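PDB 5UB3: phosphate-binding protein from Xanthomonas axonopodis pv. citri, which probably serves as a periplasmic substrate-binding receptor of the phosphonate-binding type, paired with a diguanylate cyclase, and is seen here with bound chloride. Local coordinates for residues Met84-Gly89 with Asp250-Arg255; Lys22-Tyr27 with Pro243-Phe248. All blocks are in the same frame, centred on the assembly; numbering follows the deposited sequence.

Contact 1 of 2, residues Met84-Gly89 with Asp250-Arg255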
loop_
_atom_site.group_PDB
_atom_site.type_symbol
_atom_site.label_atom_id
_atom_site.label_comp_id
_atom_site.label_asym_id
_atom_site.label_seq_id
_atom_site.Cartn_x
_atom_site.Cartn_y
_atom_site.Cartn_z
ATOM N N MET A 84 13.750 -3.533 0.906
ATOM C CA MET A 84 12.972 -2.312 1.063
ATOM C C MET A 84 13.016 -1.578 -0.262
ATOM O O MET A 84 14.018 -1.595 -0.954
ATOM C CB MET A 84 13.493 -1.408 2.196
ATOM C CG MET A 84 13.531 -2.067 3.535
ATOM S SD MET A 84 11.973 -2.748 4.110
ATOM C CE MET A 84 10.976 -1.232 4.159
ATOM N N THR A 85 11.901 -0.961 -0.626
ATOM C CA THR A 85 11.694 -0.411 -1.941
ATOM C C THR A 85 11.453 1.077 -1.843
ATOM O O THR A 85 10.659 1.549 -1.009
ATOM C CB THR A 85 10.539 -1.133 -2.670
ATOM O OG1 THR A 85 10.820 -2.528 -2.607
ATOM C CG2 THR A 85 10.346 -0.685 -4.090
ATOM N N GLU A 86 12.137 1.800 -2.733
ATOM C CA GLU A 86 12.022 3.257 -2.822
ATOM C C GLU A 86 11.251 3.524 -4.078
ATOM O O GLU A 86 11.617 3.047 -5.171
ATOM C CB GLU A 86 13.436 3.853 -2.924
ATOM C CG GLU A 86 13.465 5.353 -2.828
ATOM C CD GLU A 86 14.862 5.866 -3.149
ATOM O OE1 GLU A 86 15.736 5.776 -2.238
ATOM O OE2 GLU A 86 15.023 6.293 -4.322
ATOM N N ARG A 87 10.182 4.282 -3.946
ATOM C CA ARG A 87 9.375 4.672 -5.065
ATOM C C ARG A 87 9.334 6.200 -5.217
ATOM O O ARG A 87 9.184 6.956 -4.248
ATOM C CB ARG A 87 7.964 4.123 -4.897
ATOM C CG ARG A 87 7.859 2.603 -4.965
ATOM C CD ARG A 87 6.444 2.135 -4.772
ATOM N NE ARG A 87 6.335 0.677 -4.807
ATOM C CZ ARG A 87 5.222 -0.001 -4.518
ATOM N NH1 ARG A 87 4.062 0.625 -4.159
ATOM N NH2 ARG A 87 5.289 -1.334 -4.596
ATOM N N GLY A 88 9.418 6.638 -6.461
ATOM C CA GLY A 88 9.522 8.059 -6.784
ATOM C C GLY A 88 10.535 8.840 -5.987
ATOM O O GLY A 88 10.238 9.938 -5.580
ATOM N N GLY A 89 11.686 8.257 -5.706
ATOM C CA GLY A 89 12.692 8.879 -4.871
ATOM C C GLY A 89 12.431 8.934 -3.366
ATOM O O GLY A 89 13.241 9.499 -2.626
ATOM N N ASP A 250 7.384 3.343 -10.479
ATOM C CA ASP A 250 8.495 4.300 -10.466
ATOM C C ASP A 250 9.481 3.939 -9.411
ATOM O O ASP A 250 9.831 4.733 -8.555
ATOM C CB ASP A 250 7.971 5.715 -10.318
ATOM C CG ASP A 250 9.046 6.771 -10.576
ATOM O OD1 ASP A 250 10.014 6.554 -11.295
ATOM O OD2 ASP A 250 8.935 7.823 -9.998
ATOM N N THR A 251 9.922 2.699 -9.437
ATOM C CA THR A 251 10.897 2.257 -8.418
ATOM C C THR A 251 12.256 2.888 -8.717
ATOM O O THR A 251 12.736 2.830 -9.821
ATOM C CB THR A 251 10.976 0.734 -8.345
ATOM O OG1 THR A 251 9.680 0.235 -7.921
ATOM C CG2 THR A 251 12.085 0.291 -7.400
ATOM N N THR A 252 12.803 3.567 -7.745
ATOM C CA THR A 252 14.031 4.342 -7.915
ATOM C C THR A 252 15.128 3.740 -7.064
ATOM O O THR A 252 16.276 4.203 -7.091
ATOM C CB THR A 252 13.831 5.800 -7.496
ATOM O OG1 THR A 252 13.176 5.849 -6.220
ATOM C CG2 THR A 252 12.991 6.569 -8.517
ATOM N N GLY A 253 14.791 2.724 -6.282
ATOM C CA GLY A 253 15.769 2.123 -5.413
ATOM C C GLY A 253 15.277 0.880 -4.730
ATOM O O GLY A 253 14.100 0.740 -4.442
ATOM N N PHE A 254 16.209 -0.007 -4.422
ATOM C CA PHE A 254 15.943 -1.097 -3.496
ATOM C C PHE A 254 17.050 -1.122 -2.516
ATOM O O PHE A 254 18.224 -0.773 -2.841
ATOM C CB PHE A 254 15.999 -2.469 -4.169
ATOM C CG PHE A 254 14.939 -2.714 -5.176
ATOM C CD1 PHE A 254 13.623 -2.936 -4.777
ATOM C CD2 PHE A 254 15.264 -2.766 -6.534
ATOM C CE1 PHE A 254 12.649 -3.212 -5.709
ATOM C CE2 PHE A 254 14.265 -2.969 -7.463
ATOM C CZ PHE A 254 12.962 -3.194 -7.057
ATOM N N ARG A 255 16.765 -1.601 -1.325
ATOM C CA ARG A 255 17.838 -1.774 -0.435
ATOM C C ARG A 255 17.626 -2.911 0.562
ATOM O O ARG A 255 16.478 -3.365 0.781
ATOM C CB ARG A 255 18.192 -0.427 0.187
ATOM C CG ARG A 255 17.330 0.006 1.286
ATOM C CD ARG A 255 17.510 1.504 1.681
ATOM N NE ARG A 255 16.566 1.536 2.808
ATOM C CZ ARG A 255 15.242 1.766 2.765
ATOM N NH1 ARG A 255 14.588 2.185 1.646
ATOM N NH2 ARG A 255 14.566 1.597 3.912
HETATM O O HOH W 1 15.054 1.243 -0.933
HETATM O O HOH W 2 11.109 2.164 1.490
HETATM O O HOH W 3 7.814 -1.017 -6.372
#
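Met84 lays its CB over one face of the Arg255 guanidinium, 3.6 Å from NH2 and offset toward the rim. Water 2 sits at the edge of that group, in its plane. On the other side of the sheet, Thr251 CG2 lies over the rim of one face of the Phe254 ring, and Thr85 OG1 meets the ring edge 3.6 Å from CD1. Thr85 OG1 is also hydrogen-bonded to Glu214.

Strand 79-87 pairs antiparallel with 251-255 and also with 209-217, so the late strand 251-255 extends the sheet beside it. Leu245 of helix 242-247 touches Thr251 and Phe254 on the face that carries them.

Met84 N bonds to Arg255 O at 2.7 Å, and Glu86 N to Gly253 O at 2.8 Å. Thr252 and Gly253 both face Glu86, a classic beta bulge. Glu86 O takes a bond from Thr252 N at 2.9 Å and a weak one from Gly253 N.

Thr252 OG1 lies between its own backbone N and carbonyl carbon (chi1 48°). It donates to the anti lone pair of Glu86 OE2 at 2.7 Å and accepts from Gly89 N at 2.9 Å. Water 3 accepts from Arg87 NE and donates to Thr251 OG1, which is also hydrogen-bonded to Phe248 O; Arg87 NH2 is hydrogen-bonded to Ser64 OG.

The Thr252 hydroxyl thus acts as donor and as acceptor, tying the Glu86 carboxylate and the turn at Gly89 to the bulged strand.

Contact 2 of 2, residues Lys22-Tyr27 with Pro243-Phe248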
loop_
_atom_site.group_PDB
_atom_site.type_symbol
_atom_site.label_atom_id
_atom_site.label_comp_id
_atom_site.label_asym_id
_atom_site.label_seq_id
_atom_site.Cartn_x
_atom_site.Cartn_y
_atom_site.Cartn_z
ATOM N N LYS A 22 5.141 -6.529 -15.900
ATOM C CA LYS A 22 5.734 -7.410 -16.915
ATOM C C LYS A 22 7.118 -6.975 -17.328
ATOM O O LYS A 22 8.023 -7.812 -17.414
ATOM C CB LYS A 22 4.842 -7.552 -18.154
ATOM C CG LYS A 22 5.457 -8.438 -19.247
ATOM C CD LYS A 22 5.661 -9.859 -18.726
ATOM C CE LYS A 22 5.688 -10.954 -19.798
ATOM N NZ LYS A 22 5.702 -12.298 -19.142
ATOM N N PRO A 23 7.316 -5.668 -17.586
ATOM C CA PRO A 23 8.685 -5.260 -17.961
ATOM C C PRO A 23 9.789 -5.675 -16.976
ATOM O O PRO A 23 10.823 -6.203 -17.400
ATOM C CB PRO A 23 8.586 -3.747 -18.061
ATOM C CG PRO A 23 7.151 -3.483 -18.381
ATOM C CD PRO A 23 6.397 -4.498 -17.574
ATOM N N LEU A 24 9.578 -5.487 -15.663
ATOM C CA LEU A 24 10.637 -5.868 -14.715
ATOM C C LEU A 24 10.761 -7.389 -14.608
ATOM O O LEU A 24 11.892 -7.906 -14.466
ATOM C CB LEU A 24 10.411 -5.230 -13.344
ATOM C CG LEU A 24 11.474 -5.538 -12.300
ATOM C CD1 LEU A 24 12.818 -4.979 -12.776
ATOM C CD2 LEU A 24 11.097 -5.004 -10.913
ATOM N N LEU A 25 9.634 -8.098 -14.696
ATOM C CA LEU A 25 9.645 -9.565 -14.708
ATOM C C LEU A 25 10.456 -10.045 -15.889
ATOM O O LEU A 25 11.274 -10.915 -15.729
ATOM C CB LEU A 25 8.249 -10.135 -14.778
ATOM C CG LEU A 25 8.113 -11.637 -14.711
ATOM C CD1 LEU A 25 8.458 -12.193 -13.325
ATOM C CD2 LEU A 25 6.725 -12.051 -15.175
ATOM N N ASP A 26 10.262 -9.435 -17.057
ATOM C CA ASP A 26 11.070 -9.755 -18.269
ATOM C C ASP A 26 12.540 -9.442 -18.125
ATOM O O ASP A 26 13.350 -10.160 -18.655
ATOM C CB ASP A 26 10.519 -9.098 -19.510
ATOM C CG ASP A 26 9.170 -9.684 -19.913
ATOM O OD1 ASP A 26 8.742 -10.678 -19.316
ATOM O OD2 ASP A 26 8.531 -9.165 -20.806
ATOM N N TYR A 27 12.868 -8.430 -17.361
ATOM C CA TYR A 27 14.258 -8.157 -16.987
ATOM C C TYR A 27 14.800 -9.205 -15.982
ATOM O O TYR A 27 15.936 -9.722 -16.132
ATOM C CB TYR A 27 14.351 -6.734 -16.442
ATOM C CG TYR A 27 15.707 -6.410 -15.942
ATOM C CD1 TYR A 27 16.050 -6.702 -14.624
ATOM C CD2 TYR A 27 16.672 -5.845 -16.783
ATOM C CE1 TYR A 27 17.316 -6.438 -14.143
ATOM C CE2 TYR A 27 17.937 -5.556 -16.299
ATOM C CZ TYR A 27 18.248 -5.853 -14.980
ATOM O OH TYR A 27 19.472 -5.610 -14.423
ATOM N N PRO A 243 13.776 1.591 -18.042
ATOM C CA PRO A 243 12.353 1.634 -18.375
ATOM C C PRO A 243 11.497 0.711 -17.513
ATOM O O PRO A 243 10.412 1.090 -17.063
ATOM C CB PRO A 243 12.340 1.177 -19.835
ATOM C CG PRO A 243 13.638 1.745 -20.334
ATOM C CD PRO A 243 14.606 1.453 -19.251
ATOM N N ALA A 244 11.984 -0.498 -17.288
ATOM C CA ALA A 244 11.236 -1.490 -16.479
ATOM C C ALA A 244 10.981 -0.970 -15.060
ATOM O O ALA A 244 9.901 -1.144 -14.521
ATOM C CB ALA A 244 12.000 -2.815 -16.424
ATOM N N LEU A 245 11.960 -0.290 -14.475
ATOM C CA LEU A 245 11.774 0.176 -13.115
ATOM C C LEU A 245 10.827 1.365 -13.060
ATOM O O LEU A 245 10.071 1.519 -12.086
ATOM C CB LEU A 245 13.093 0.481 -12.466
ATOM C CG LEU A 245 13.827 -0.791 -12.094
ATOM C CD1 LEU A 245 15.285 -0.449 -11.752
ATOM C CD2 LEU A 245 13.112 -1.501 -10.947
ATOM N N LYS A 246 10.822 2.167 -14.122
ATOM C CA LYS A 246 9.918 3.332 -14.208
ATOM C C LYS A 246 8.478 2.835 -14.185
ATOM O O LYS A 246 7.622 3.320 -13.411
ATOM C CB LYS A 246 10.267 4.172 -15.464
ATOM C CG LYS A 246 9.284 5.283 -15.874
ATOM C CD LYS A 246 8.865 6.207 -14.728
ATOM C CE LYS A 246 9.965 7.198 -14.322
ATOM N NZ LYS A 246 10.110 8.354 -15.242
ATOM N N ARG A 247 8.255 1.790 -14.975
ATOM C CA ARG A 247 6.943 1.151 -15.088
ATOM C C ARG A 247 6.514 0.459 -13.764
ATOM O O ARG A 247 5.321 0.339 -13.438
ATOM C CB ARG A 247 7.033 0.089 -16.197
ATOM C CG ARG A 247 7.341 0.602 -17.625
ATOM C CD ARG A 247 6.171 1.114 -18.453
ATOM N NE ARG A 247 4.852 0.827 -17.902
ATOM C CZ ARG A 247 3.703 1.309 -18.387
ATOM N NH1 ARG A 247 2.556 0.996 -17.785
ATOM N NH2 ARG A 247 3.683 2.072 -19.477
ATOM N N PHE A 248 7.525 -0.015 -13.024
ATOM C CA PHE A 248 7.343 -0.711 -11.775
ATOM C C PHE A 248 7.122 0.306 -10.639
ATOM O O PHE A 248 7.911 0.382 -9.721
ATOM C CB PHE A 248 8.567 -1.609 -11.540
ATOM C CG PHE A 248 8.379 -2.706 -10.535
ATOM C CD1 PHE A 248 7.556 -3.761 -10.797
ATOM C CD2 PHE A 248 9.106 -2.731 -9.366
ATOM C CE1 PHE A 248 7.451 -4.815 -9.906
ATOM C CE2 PHE A 248 9.017 -3.782 -8.467
ATOM C CZ PHE A 248 8.152 -4.801 -8.719
HETATM O O HOH W 4 7.902 -3.142 -14.803
#
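Ala244 O takes a bond from water 4 at 2.8 Å and a weak one from Phe248 N. The water accepts in turn from Leu24 N across the contact, at 3.0 Å. Helix 14-28 is kinked here: Pro23 has no N-H, and Leu24 N makes no bond to the turn before.

The rest of the contact is apolar. Leu24 points CD2 at the centre of one face of the Phe248 ring, a CH-pi contact 3.3 Å from the centroid and 10° off the ring normal. Leu24 CG is anti to the backbone N (chi1 -179°), and chi2 of 62° sets CD1 beside Leu245 CD2, at 3.9 Å, which leaves CD2 over the ring.

Ala244 is the small residue at the closest backbone approach. Its CB packs 3.7 Å from Pro23 C and 3.9 Å from Pro23 CB. At the more exposed side, Pro23 CG touches the aliphatic CG of Arg247 at 4.2 Å.

The segment axes come within 7.9 Å. Trp62 touches both Leu24 and Phe248, and Phe248 also touches Ser64 and Leu7, so this apolar patch lies against strands 62-66 and 4-8. With no direct hydrogen bond between the segments, the fit of methyl, ring and alanine surfaces probably sets how closely the helices approach. The water satisfies an amide that the kinked helix leaves without a helical partner.

Overall arrangement
Both contacts lie on the same side of the chain's centre, with their own centres about 13 Å apart. Contact 1 joins two strands at a partly buried sheet edge, and its bonds are mostly backbone and hydroxyl. Contact 2 joins two helices in a more buried, mainly apolar setting, although its centre lies farther from that of the chain. Helix 242-247 and strand 251-255 follow each other in sequence, so one short stretch serves both contacts. Thr251 N probably bonds to Leu245 O at 2.9 Å, and Phe254 CE2 packs on Leu245 CD2. Together they bring late-sequence elements against the early helix 14-28 and strand 79-87.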